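Side-chain contacts in putative enoyl-CoA hydratase/isomerase (Mycobacterium abscessus, PDB 4MI2), which probably isomerises ring-1,2-epoxyphenylacetyl-CoA to an oxepin-CoA in phenylacetate degradation, as a member of the enoyl-CoA hydratase/isomerase family: residues 67-71 / 72-76; 86-90 / 91-95; 217-220 / 221-225. All coordinates share one frame; numbering follows the deposited sequence.

Contact 1: residues 67-71 / 72-76; sequences VGQDL and AEHVE
The side chains of Gln69 and His74 cross at about a right angle, their amide and ring planes 52° apart; Gln69 CG approaches the imidazole obliquely, its nearest contact being His74 CB at 3.9 Å. The Asp70 carboxylate receives Glu73 N at OD2 over 2.9 Å, on its anti side and somewhat out of its plane. This is an N-cap, and Asp70 reaches it because CG lies anti to the backbone N (chi1 179°), which carries the acid forward over the first helical turn. A water joins Asp70 OD1 (2.7 Å) to Ala72 N (3.1 Å). Asp70 O is gripped twice: Gln69 NE2, 2.9 Å away, lies in the carbonyl plane on a lone pair, and His74 N arrives at 3.1 Å. In relatives, the loop with this Gly-x-Asp-Leu sequence borders the oxyanion hole, and the same is likely here. The turn links the loop after strand 55-60 to helix 71-80. Arg25 forms a salt bridge with Asp70 OD1, while Lys37 of helix 34-49 and Tyr93 of helix 87-102 bind Gln69 OE1. Helix 247-257 of the second subunit packs here too, its His249 bonding His74 NE2 and its Phe256 lying on Leu71.

Contact 2: residues 86-90 / 91-95; sequences MDTVR and EHYNP
Two first torsions bring Thr88 and His92 together. Thr88 holds OG1 anti to its own nitrogen (chi1 -167°), while His92 swings CG back beside its backbone N (chi1 -63°), so that ND1 and Thr88 OG1 come within 2.7 Å in a hydrogen bond that either could donate. The hydroxyl oxygen lies at the edge of the imidazole, near its plane. Over one face of that ring sits Glu91 CG, 3.7 Å above the plane and over the centre. The same Thr88 torsion leaves CG2 between backbone N and carbonyl carbon, from where it meets the edge of the Tyr93 ring at CE1 (3.9 Å).

Beneath the side chains the helix widens into a pi-type turn, a worked case of one carbonyl serving two donors. Thr88 O accepts His92 N at 2.7 Å and Tyr93 N at 3.1 Å, and Val89 O then takes Asn94 N, five residues on, at 2.8 Å. Pro95 has no N-H to continue the pattern; its CD instead rests 3.4 Å from Arg90 O, where the helix kinks. Asn94 ND2 finds a weak bond at Leu233 O of the second subunit.

Helix 87-102 packs against two others. On one side, helix 34-49 sends Lys37 to bond Thr88 OG1, and its Leu41 touches Pro95. Elsewhere, helix 229-244 of the second subunit packs Ala237 against Val89 and bonds Asp87 and Arg90 through its Gln241 and Ser238.

Contact 3: residues 217-220 / 221-225; sequences VKEL and LRRNA
The last two turns of helix 211-223 illustrate how side chains spaced four apart pair round a helix, each pair on its own side: Lys218 with Arg222, Glu219 with Arg223, Leu220 with Asn224. Lys218 and Arg222 run side by side and point the same way. The lysine is extended throughout, with CG anti to its backbone N (chi1 172°), and it lays CE over one face of the Arg222 guanidinium, 3.4 Å above the plane and offset toward the rim. NH2 is the guanidinium atom nearest to CE, at 3.5 Å. A water accepts from both Lys218 NZ and Arg222 NH2, at 2.7 Å from each.

Glu219 bends at chi2 (66°) and crosses the Arg223 chain obliquely. Its OE2 touches Arg223 CG at 3.6 Å, whereas NE stays 4.5 Å from OE2. That oxygen lies well out of the guanidinium plane and no N-H points at it, so the pair attracts by charge alone. Another water donates to Glu219 OE1 and accepts weakly from Arg222 NH1. In the third pair Leu220 CD2 lies 3.9 Å from Asn224 ND2, and Asn224 N bonds Leu220 O at 3.0 Å.

The polar ends have firmer partners elsewhere. Lys218 NZ forms a salt bridge with Asp127 and bonds Ile103 O and Val105 O, and Arg222 NH1 bonds Asp101 O near the end of helix 87-102. Asn224 divides its amide between Arg235, through OD1, and Ser153 of the third subunit, through ND2. The two neighbouring cations are therefore held by shared water, backbone oxygens and one acid, surroundings that would probably keep Lys218 protonated despite its burial.

How the contacts relate
Along the chain the three contacts come in series, and the first two are close neighbours: contact 1 covers the loop into helix 71-80 and its first turns, contact 2 the start of helix 87-102, their centres about 13 Å apart. They touch directly, for example where His74 CE1 packs on Met86 SD at 3.6 Å. Both also meet the second subunit. Contact 3, on helix 211-223, stands apart, its centre about 35 Å from that of contact 1, on the opposite side of the chain's centre, and about 26 Å from that of contact 2. The contacts thus lie where this chain meets two other copies, contacts 1 and 2 at the second subunit and contact 3 at the third.

Contact 1: residues 67-71 / 72-76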
ATOM      1  N   VAL B  67     -11.071  23.867   7.041  1.00 17.87           N
ATOM      2  CA  VAL B  67     -12.332  23.220   6.702  1.00 18.10           C
ATOM      3  C   VAL B  67     -12.566  23.099   5.201  1.00 18.10           C
ATOM      4  O   VAL B  67     -13.625  22.640   4.789  1.00 18.28           O
ATOM      5  CB  VAL B  67     -13.567  23.888   7.367  1.00 18.45           C
ATOM      6  CG1 VAL B  67     -13.453  23.818   8.882  1.00 18.71           C
ATOM      7  CG2 VAL B  67     -13.783  25.324   6.875  1.00 18.60           C
ATOM      8  N   GLY B  68     -11.587  23.490   4.383  1.00 18.27           N
ATOM      9  CA  GLY B  68     -11.696  23.353   2.929  1.00 18.25           C
ATOM     10  C   GLY B  68     -12.277  24.587   2.261  1.00 18.80           C
ATOM     11  O   GLY B  68     -12.180  25.694   2.795  1.00 19.05           O
ATOM     12  N   GLN B  69     -12.880  24.393   1.089  1.00 19.07           N
ATOM     13  CA  GLN B  69     -13.411  25.487   0.270  1.00 19.67           C
ATOM     14  C   GLN B  69     -14.303  26.437   1.064  1.00 20.51           C
ATOM     15  O   GLN B  69     -15.123  26.005   1.881  1.00 20.84           O
ATOM     16  CB  GLN B  69     -14.212  24.904  -0.907  1.00 19.54           C
ATOM     17  CG  GLN B  69     -15.026  25.908  -1.714  1.00 19.74           C
ATOM     18  CD  GLN B  69     -14.178  26.975  -2.370  1.00 19.92           C
ATOM     19  OE1 GLN B  69     -13.094  26.688  -2.901  1.00 19.78           O
ATOM     20  NE2 GLN B  69     -14.674  28.212  -2.367  1.00 20.13           N
ATOM     21  N   ASP B  70     -14.159  27.732   0.815  1.00 21.26           N
ATOM     22  CA  ASP B  70     -15.057  28.703   1.424  1.00 22.17           C
ATOM     23  C   ASP B  70     -16.492  28.523   0.892  1.00 22.31           C
ATOM     24  O   ASP B  70     -16.733  28.549  -0.317  1.00 22.15           O
ATOM     25  CB  ASP B  70     -14.560  30.119   1.170  1.00 22.82           C
ATOM     26  CG  ASP B  70     -15.464  31.156   1.771  1.00 23.54           C
ATOM     27  OD1 ASP B  70     -15.448  31.306   3.006  1.00 24.26           O
ATOM     28  OD2 ASP B  70     -16.204  31.805   1.011  1.00 24.13           O
ATOM     29  N   LEU B  71     -17.435  28.342   1.809  1.00 22.84           N
ATOM     30  CA  LEU B  71     -18.829  28.042   1.455  1.00 23.33           C
ATOM     31  C   LEU B  71     -19.510  29.210   0.743  1.00 23.62           C
ATOM     32  O   LEU B  71     -20.153  29.018  -0.283  1.00 23.30           O
ATOM     33  CB  LEU B  71     -19.624  27.659   2.717  1.00 23.95           C
ATOM     34  CG  LEU B  71     -21.128  27.385   2.558  1.00 24.49           C
ATOM     35  CD1 LEU B  71     -21.345  26.129   1.739  1.00 24.21           C
ATOM     36  CD2 LEU B  71     -21.817  27.268   3.913  1.00 25.12           C
ATOM     37  N   ALA B  72     -19.360  30.418   1.288  1.00 24.17           N
ATOM     38  CA  ALA B  72     -20.030  31.592   0.730  1.00 24.96           C
ATOM     39  C   ALA B  72     -19.600  31.860  -0.708  1.00 25.22           C
ATOM     40  O   ALA B  72     -20.438  32.152  -1.569  1.00 25.32           O
ATOM     41  CB  ALA B  72     -19.792  32.823   1.596  1.00 25.36           C
ATOM     42  N   GLU B  73     -18.300  31.745  -0.973  1.00 25.30           N
ATOM     43  CA  GLU B  73     -17.792  31.979  -2.324  1.00 25.65           C
ATOM     44  C   GLU B  73     -18.254  30.864  -3.249  1.00 25.27           C
ATOM     45  O   GLU B  73     -18.526  31.081  -4.427  1.00 25.69           O
ATOM     46  CB  GLU B  73     -16.268  32.059  -2.325  1.00 26.12           C
ATOM     47  CG  GLU B  73     -15.746  33.370  -2.874  1.00 27.05           C
ATOM     48  CD  GLU B  73     -14.342  33.688  -2.405  1.00 26.98           C
ATOM     49  OE1 GLU B  73     -13.433  32.886  -2.692  1.00 26.24           O
ATOM     50  OE2 GLU B  73     -14.156  34.751  -1.770  1.00 27.55           O
ATOM     51  N   HIS B  74     -18.340  29.660  -2.711  1.00 24.70           N
ATOM     52  CA  HIS B  74     -18.817  28.543  -3.494  1.00 24.55           C
ATOM     53  C   HIS B  74     -20.305  28.685  -3.849  1.00 24.74           C
ATOM     54  O   HIS B  74     -20.699  28.427  -4.983  1.00 23.96           O
ATOM     55  CB  HIS B  74     -18.568  27.227  -2.771  1.00 24.19           C
ATOM     56  CG  HIS B  74     -19.095  26.054  -3.516  1.00 24.14           C
ATOM     57  ND1 HIS B  74     -18.512  25.587  -4.672  1.00 24.02           N
ATOM     58  CD2 HIS B  74     -20.192  25.294  -3.308  1.00 24.26           C
ATOM     59  CE1 HIS B  74     -19.219  24.569  -5.133  1.00 24.02           C
ATOM     60  NE2 HIS B  74     -20.244  24.377  -4.324  1.00 24.09           N
ATOM     61  N   VAL B  75     -21.120  29.088  -2.880  1.00 25.51           N
ATOM     62  CA  VAL B  75     -22.548  29.322  -3.127  1.00 26.43           C
ATOM     63  C   VAL B  75     -22.765  30.353  -4.246  1.00 27.42           C
ATOM     64  O   VAL B  75     -23.593  30.146  -5.128  1.00 27.13           O
ATOM     65  CB  VAL B  75     -23.275  29.756  -1.832  1.00 26.75           C
ATOM     66  CG1 VAL B  75     -24.639  30.372  -2.124  1.00 27.10           C
ATOM     67  CG2 VAL B  75     -23.421  28.570  -0.885  1.00 26.59           C
ATOM     68  N   GLU B  76     -22.003  31.443  -4.205  1.00 28.93           N
ATOM     69  CA  GLU B  76     -22.096  32.519  -5.193  1.00 30.94           C
ATOM     70  C   GLU B  76     -21.756  32.040  -6.616  1.00 30.57           C
ATOM     71  O   GLU B  76     -22.441  32.392  -7.574  1.00 31.11           O
ATOM     72  CB  GLU B  76     -21.171  33.672  -4.779  1.00 32.82           C
ATOM     73  CG  GLU B  76     -21.225  34.907  -5.669  1.00 35.08           C
ATOM     74  CD  GLU B  76     -20.149  35.932  -5.313  1.00 37.24           C
ATOM     75  OE1 GLU B  76     -18.960  35.551  -5.164  1.00 38.36           O
ATOM     76  OE2 GLU B  76     -20.487  37.129  -5.187  1.00 39.08           O
TER
HETATM   77  O   HOH W   1     -13.507  30.681  -3.693  1.00 26.41           O
HETATM   78  O   HOH W   2     -17.983  31.128   4.022  1.00 36.97           O

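Contact 2: residues 86-90 / 91-95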
ATOM      1  N   MET B  86     -16.933  24.775 -10.333  1.00 20.73           N
ATOM      2  CA  MET B  86     -15.719  24.142  -9.836  1.00 20.37           C
ATOM      3  C   MET B  86     -14.463  24.534 -10.598  1.00 20.12           C
ATOM      4  O   MET B  86     -13.439  23.878 -10.445  1.00 19.92           O
ATOM      5  CB  MET B  86     -15.877  22.617  -9.809  1.00 20.39           C
ATOM      6  CG  MET B  86     -17.008  22.133  -8.912  1.00 20.52           C
ATOM      7  SD  MET B  86     -16.884  22.693  -7.195  1.00 21.18           S
ATOM      8  CE  MET B  86     -15.693  21.542  -6.513  1.00 20.75           C
ATOM      9  N   ASP B  87     -14.530  25.615 -11.380  1.00 20.12           N
ATOM     10  CA  ASP B  87     -13.354  26.214 -12.030  1.00 20.07           C
ATOM     11  C   ASP B  87     -12.149  26.349 -11.100  1.00 19.59           C
ATOM     12  O   ASP B  87     -10.998  26.180 -11.505  1.00 19.30           O
ATOM     13  CB  ASP B  87     -13.691  27.630 -12.520  1.00 20.76           C
ATOM     14  CG  ASP B  87     -14.367  27.652 -13.873  1.00 21.22           C
ATOM     15  OD1 ASP B  87     -14.580  26.584 -14.481  1.00 21.09           O
ATOM     16  OD2 ASP B  87     -14.689  28.771 -14.329  1.00 21.98           O
ATOM     17  N   THR B  88     -12.436  26.701  -9.856  1.00 19.23           N
ATOM     18  CA  THR B  88     -11.415  26.920  -8.847  1.00 18.96           C
ATOM     19  C   THR B  88     -10.473  25.718  -8.634  1.00 18.75           C
ATOM     20  O   THR B  88      -9.310  25.908  -8.270  1.00 18.54           O
ATOM     21  CB  THR B  88     -12.055  27.353  -7.512  1.00 18.69           C
ATOM     22  OG1 THR B  88     -11.035  27.843  -6.643  1.00 18.46           O
ATOM     23  CG2 THR B  88     -12.814  26.203  -6.848  1.00 18.32           C
ATOM     24  N   VAL B  89     -10.959  24.499  -8.873  1.00 18.71           N
ATOM     25  CA  VAL B  89     -10.110  23.306  -8.753  1.00 18.79           C
ATOM     26  C   VAL B  89      -8.923  23.415  -9.709  1.00 19.54           C
ATOM     27  O   VAL B  89      -7.773  23.173  -9.336  1.00 19.28           O
ATOM     28  CB  VAL B  89     -10.888  21.986  -9.022  1.00 18.52           C
ATOM     29  CG1 VAL B  89      -9.963  20.784  -8.883  1.00 18.30           C
ATOM     30  CG2 VAL B  89     -12.061  21.841  -8.057  1.00 18.40           C
ATOM     31  N   ARG B  90      -9.215  23.818 -10.936  1.00 20.67           N
ATOM     32  CA  ARG B  90      -8.210  23.926 -11.978  1.00 21.88           C
ATOM     33  C   ARG B  90      -7.372  25.209 -11.822  1.00 22.54           C
ATOM     34  O   ARG B  90      -6.155  25.199 -11.999  1.00 22.87           O
ATOM     35  CB  ARG B  90      -8.908  23.891 -13.344  1.00 22.58           C
ATOM     36  CG  ARG B  90      -8.219  23.037 -14.382  1.00 23.14           C
ATOM     37  CD  ARG B  90      -8.986  23.064 -15.688  1.00 23.79           C
ATOM     38  NE  ARG B  90     -10.073  22.088 -15.746  1.00 23.75           N
ATOM     39  CZ  ARG B  90      -9.917  20.795 -16.029  1.00 23.84           C
ATOM     40  NH1 ARG B  90     -10.979  20.000 -16.087  1.00 23.91           N
ATOM     41  NH2 ARG B  90      -8.709  20.285 -16.251  1.00 23.96           N
ATOM     42  N   GLU B  91      -8.034  26.302 -11.470  1.00 23.19           N
ATOM     43  CA  GLU B  91      -7.394  27.616 -11.346  1.00 23.91           C
ATOM     44  C   GLU B  91      -6.589  27.791 -10.047  1.00 23.02           C
ATOM     45  O   GLU B  91      -5.569  28.454 -10.051  1.00 23.07           O
ATOM     46  CB  GLU B  91      -8.476  28.711 -11.451  1.00 25.36           C
ATOM     47  CG  GLU B  91      -7.983  30.148 -11.305  1.00 27.34           C
ATOM     48  CD  GLU B  91      -9.104  31.193 -11.389  1.00 29.15           C
ATOM     49  OE1 GLU B  91     -10.279  30.839 -11.663  1.00 29.43           O
ATOM     50  OE2 GLU B  91      -8.793  32.393 -11.190  1.00 31.85           O
ATOM     51  N   HIS B  92      -7.047  27.212  -8.939  1.00 22.11           N
ATOM     52  CA  HIS B  92      -6.436  27.470  -7.624  1.00 21.56           C
ATOM     53  C   HIS B  92      -5.862  26.245  -6.924  1.00 20.60           C
ATOM     54  O   HIS B  92      -4.708  26.252  -6.505  1.00 20.42           O
ATOM     55  CB  HIS B  92      -7.456  28.114  -6.689  1.00 21.76           C
ATOM     56  CG  HIS B  92      -7.925  29.448  -7.155  1.00 22.51           C
ATOM     57  ND1 HIS B  92      -9.224  29.685  -7.550  1.00 22.97           N
ATOM     58  CD2 HIS B  92      -7.257  30.613  -7.325  1.00 22.99           C
ATOM     59  CE1 HIS B  92      -9.342  30.950  -7.916  1.00 23.51           C
ATOM     60  NE2 HIS B  92      -8.162  31.534  -7.793  1.00 23.58           N
ATOM     61  N   TYR B  93      -6.675  25.204  -6.780  1.00 19.80           N
ATOM     62  CA  TYR B  93      -6.270  24.031  -6.009  1.00 19.18           C
ATOM     63  C   TYR B  93      -5.167  23.236  -6.696  1.00 18.50           C
ATOM     64  O   TYR B  93      -4.177  22.872  -6.067  1.00 18.31           O
ATOM     65  CB  TYR B  93      -7.480  23.145  -5.706  1.00 19.31           C
ATOM     66  CG  TYR B  93      -8.396  23.759  -4.675  1.00 19.66           C
ATOM     67  CD1 TYR B  93      -9.621  24.322  -5.035  1.00 20.04           C
ATOM     68  CD2 TYR B  93      -8.024  23.797  -3.341  1.00 19.82           C
ATOM     69  CE1 TYR B  93     -10.453  24.888  -4.086  1.00 20.28           C
ATOM     70  CE2 TYR B  93      -8.851  24.356  -2.384  1.00 20.16           C
ATOM     71  CZ  TYR B  93     -10.061  24.898  -2.762  1.00 20.42           C
ATOM     72  OH  TYR B  93     -10.868  25.463  -1.811  1.00 21.10           O
ATOM     73  N   ASN B  94      -5.324  22.993  -7.990  1.00 17.88           N
ATOM     74  CA  ASN B  94      -4.318  22.252  -8.732  1.00 17.55           C
ATOM     75  C   ASN B  94      -2.919  22.898  -8.654  1.00 17.56           C
ATOM     76  O   ASN B  94      -1.967  22.219  -8.285  1.00 17.33           O
ATOM     77  CB  ASN B  94      -4.798  21.941 -10.164  1.00 17.51           C
ATOM     78  CG  ASN B  94      -5.878  20.852 -10.195  1.00 17.20           C
ATOM     79  OD1 ASN B  94      -6.264  20.319  -9.157  1.00 16.83           O
ATOM     80  ND2 ASN B  94      -6.347  20.496 -11.394  1.00 17.27           N
ATOM     81  N   PRO B  95      -2.787  24.208  -8.942  1.00 17.70           N
ATOM     82  CA  PRO B  95      -1.452  24.817  -8.767  1.00 17.82           C
ATOM     83  C   PRO B  95      -0.883  24.709  -7.336  1.00 17.60           C
ATOM     84  O   PRO B  95       0.324  24.508  -7.166  1.00 17.46           O
ATOM     85  CB  PRO B  95      -1.671  26.290  -9.148  1.00 18.17           C
ATOM     86  CG  PRO B  95      -2.881  26.291 -10.021  1.00 18.33           C
ATOM     87  CD  PRO B  95      -3.740  25.126  -9.589  1.00 17.93           C
TER

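Contact 3: residues 217-220 / 221-225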
ATOM      1  N   VAL B 217      16.616  11.480  -1.219  1.00 18.44           N
ATOM      2  CA  VAL B 217      15.855  10.311  -0.776  1.00 18.39           C
ATOM      3  C   VAL B 217      14.335  10.493  -1.015  1.00 18.05           C
ATOM      4  O   VAL B 217      13.638   9.557  -1.430  1.00 17.71           O
ATOM      5  CB  VAL B 217      16.212   9.914   0.680  1.00 18.60           C
ATOM      6  CG1 VAL B 217      15.558  10.827   1.705  1.00 18.57           C
ATOM      7  CG2 VAL B 217      15.847   8.461   0.948  1.00 18.68           C
ATOM      8  N   LYS B 218      13.843  11.711  -0.809  1.00 18.07           N
ATOM      9  CA  LYS B 218      12.427  12.034  -1.051  1.00 18.04           C
ATOM     10  C   LYS B 218      12.049  11.836  -2.523  1.00 18.22           C
ATOM     11  O   LYS B 218      10.975  11.342  -2.830  1.00 18.17           O
ATOM     12  CB  LYS B 218      12.141  13.468  -0.595  1.00 17.96           C
ATOM     13  CG  LYS B 218      10.778  14.028  -0.944  1.00 17.82           C
ATOM     14  CD  LYS B 218      10.501  15.284  -0.135  1.00 17.88           C
ATOM     15  CE  LYS B 218       9.339  16.081  -0.694  1.00 18.01           C
ATOM     16  NZ  LYS B 218       9.031  17.309   0.093  1.00 18.08           N
ATOM     17  N   GLU B 219      12.950  12.212  -3.422  1.00 18.78           N
ATOM     18  CA  GLU B 219      12.734  12.047  -4.849  1.00 19.06           C
ATOM     19  C   GLU B 219      12.887  10.577  -5.242  1.00 19.14           C
ATOM     20  O   GLU B 219      12.161  10.086  -6.109  1.00 19.16           O
ATOM     21  CB  GLU B 219      13.701  12.946  -5.628  1.00 19.55           C
ATOM     22  CG  GLU B 219      13.597  12.881  -7.144  1.00 20.07           C
ATOM     23  CD  GLU B 219      12.290  13.409  -7.713  1.00 20.41           C
ATOM     24  OE1 GLU B 219      11.417  13.909  -6.964  1.00 20.45           O
ATOM     25  OE2 GLU B 219      12.132  13.316  -8.947  1.00 21.08           O
ATOM     26  N   LEU B 220      13.822   9.868  -4.614  1.00 19.28           N
ATOM     27  CA  LEU B 220      13.935   8.423  -4.833  1.00 19.30           C
ATOM     28  C   LEU B 220      12.653   7.706  -4.438  1.00 19.26           C
ATOM     29  O   LEU B 220      12.147   6.880  -5.204  1.00 19.14           O
ATOM     30  CB  LEU B 220      15.098   7.814  -4.055  1.00 19.42           C
ATOM     31  CG  LEU B 220      16.530   8.044  -4.577  1.00 19.70           C
ATOM     32  CD1 LEU B 220      17.505   7.493  -3.550  1.00 19.68           C
ATOM     33  CD2 LEU B 220      16.766   7.422  -5.953  1.00 19.80           C
ATOM     34  N   LEU B 221      12.138   8.015  -3.248  1.00 19.30           N
ATOM     35  CA  LEU B 221      10.882   7.421  -2.772  1.00 19.46           C
ATOM     36  C   LEU B 221       9.729   7.650  -3.752  1.00 19.72           C
ATOM     37  O   LEU B 221       8.968   6.734  -4.052  1.00 19.54           O
ATOM     38  CB  LEU B 221      10.500   7.970  -1.392  1.00 19.24           C
ATOM     39  CG  LEU B 221      11.336   7.458  -0.217  1.00 19.31           C
ATOM     40  CD1 LEU B 221      11.179   8.366   0.997  1.00 19.27           C
ATOM     41  CD2 LEU B 221      10.947   6.028   0.131  1.00 19.36           C
ATOM     42  N   ARG B 222       9.626   8.867  -4.272  1.00 20.38           N
ATOM     43  CA  ARG B 222       8.548   9.202  -5.209  1.00 20.92           C
ATOM     44  C   ARG B 222       8.714   8.547  -6.584  1.00 21.10           C
ATOM     45  O   ARG B 222       7.762   8.034  -7.144  1.00 20.88           O
ATOM     46  CB  ARG B 222       8.430  10.716  -5.356  1.00 21.18           C
ATOM     47  CG  ARG B 222       7.809  11.392  -4.146  1.00 21.15           C
ATOM     48  CD  ARG B 222       8.057  12.881  -4.208  1.00 21.39           C
ATOM     49  NE  ARG B 222       7.219  13.643  -3.285  1.00 21.37           N
ATOM     50  CZ  ARG B 222       7.138  14.972  -3.272  1.00 21.23           C
ATOM     51  NH1 ARG B 222       7.854  15.697  -4.128  1.00 21.44           N
ATOM     52  NH2 ARG B 222       6.340  15.579  -2.401  1.00 20.95           N
ATOM     53  N   ARG B 223       9.923   8.560  -7.122  1.00 21.66           N
ATOM     54  CA  ARG B 223      10.176   7.963  -8.441  1.00 22.30           C
ATOM     55  C   ARG B 223      10.047   6.431  -8.468  1.00 22.09           C
ATOM     56  O   ARG B 223       9.613   5.850  -9.474  1.00 22.28           O
ATOM     57  CB  ARG B 223      11.579   8.339  -8.929  1.00 22.92           C
ATOM     58  CG  ARG B 223      11.756   9.793  -9.315  1.00 23.37           C
ATOM     59  CD  ARG B 223      13.165  10.005  -9.848  1.00 24.12           C
ATOM     60  NE  ARG B 223      13.284   9.635 -11.261  1.00 24.93           N
ATOM     61  CZ  ARG B 223      14.425   9.608 -11.948  1.00 25.42           C
ATOM     62  NH1 ARG B 223      15.586   9.901 -11.354  1.00 25.33           N
ATOM     63  NH2 ARG B 223      14.405   9.278 -13.237  1.00 25.90           N
ATOM     64  N   ASN B 224      10.439   5.790  -7.368  1.00 21.52           N
ATOM     65  CA  ASN B 224      10.633   4.343  -7.332  1.00 21.55           C
ATOM     66  C   ASN B 224       9.445   3.571  -6.785  1.00 21.61           C
ATOM     67  O   ASN B 224       9.509   2.346  -6.679  1.00 21.45           O
ATOM     68  CB  ASN B 224      11.893   3.997  -6.521  1.00 21.26           C
ATOM     69  CG  ASN B 224      13.172   4.398  -7.234  1.00 21.30           C
ATOM     70  OD1 ASN B 224      13.187   4.586  -8.450  1.00 21.20           O
ATOM     71  ND2 ASN B 224      14.259   4.514  -6.481  1.00 21.22           N
ATOM     72  N   ALA B 225       8.368   4.289  -6.452  1.00 21.68           N
ATOM     73  CA  ALA B 225       7.158   3.694  -5.861  1.00 21.39           C
ATOM     74  C   ALA B 225       6.710   2.444  -6.604  1.00 21.55           C
ATOM     75  O   ALA B 225       6.515   1.398  -5.987  1.00 21.63           O
ATOM     76  CB  ALA B 225       6.030   4.719  -5.831  1.00 21.21           C
TER
HETATM   77  O   HOH W   3       6.911  18.085  -1.457  1.00 15.32           O
HETATM   78  O   HOH W   4      10.887  15.347  -4.783  1.00 21.49           O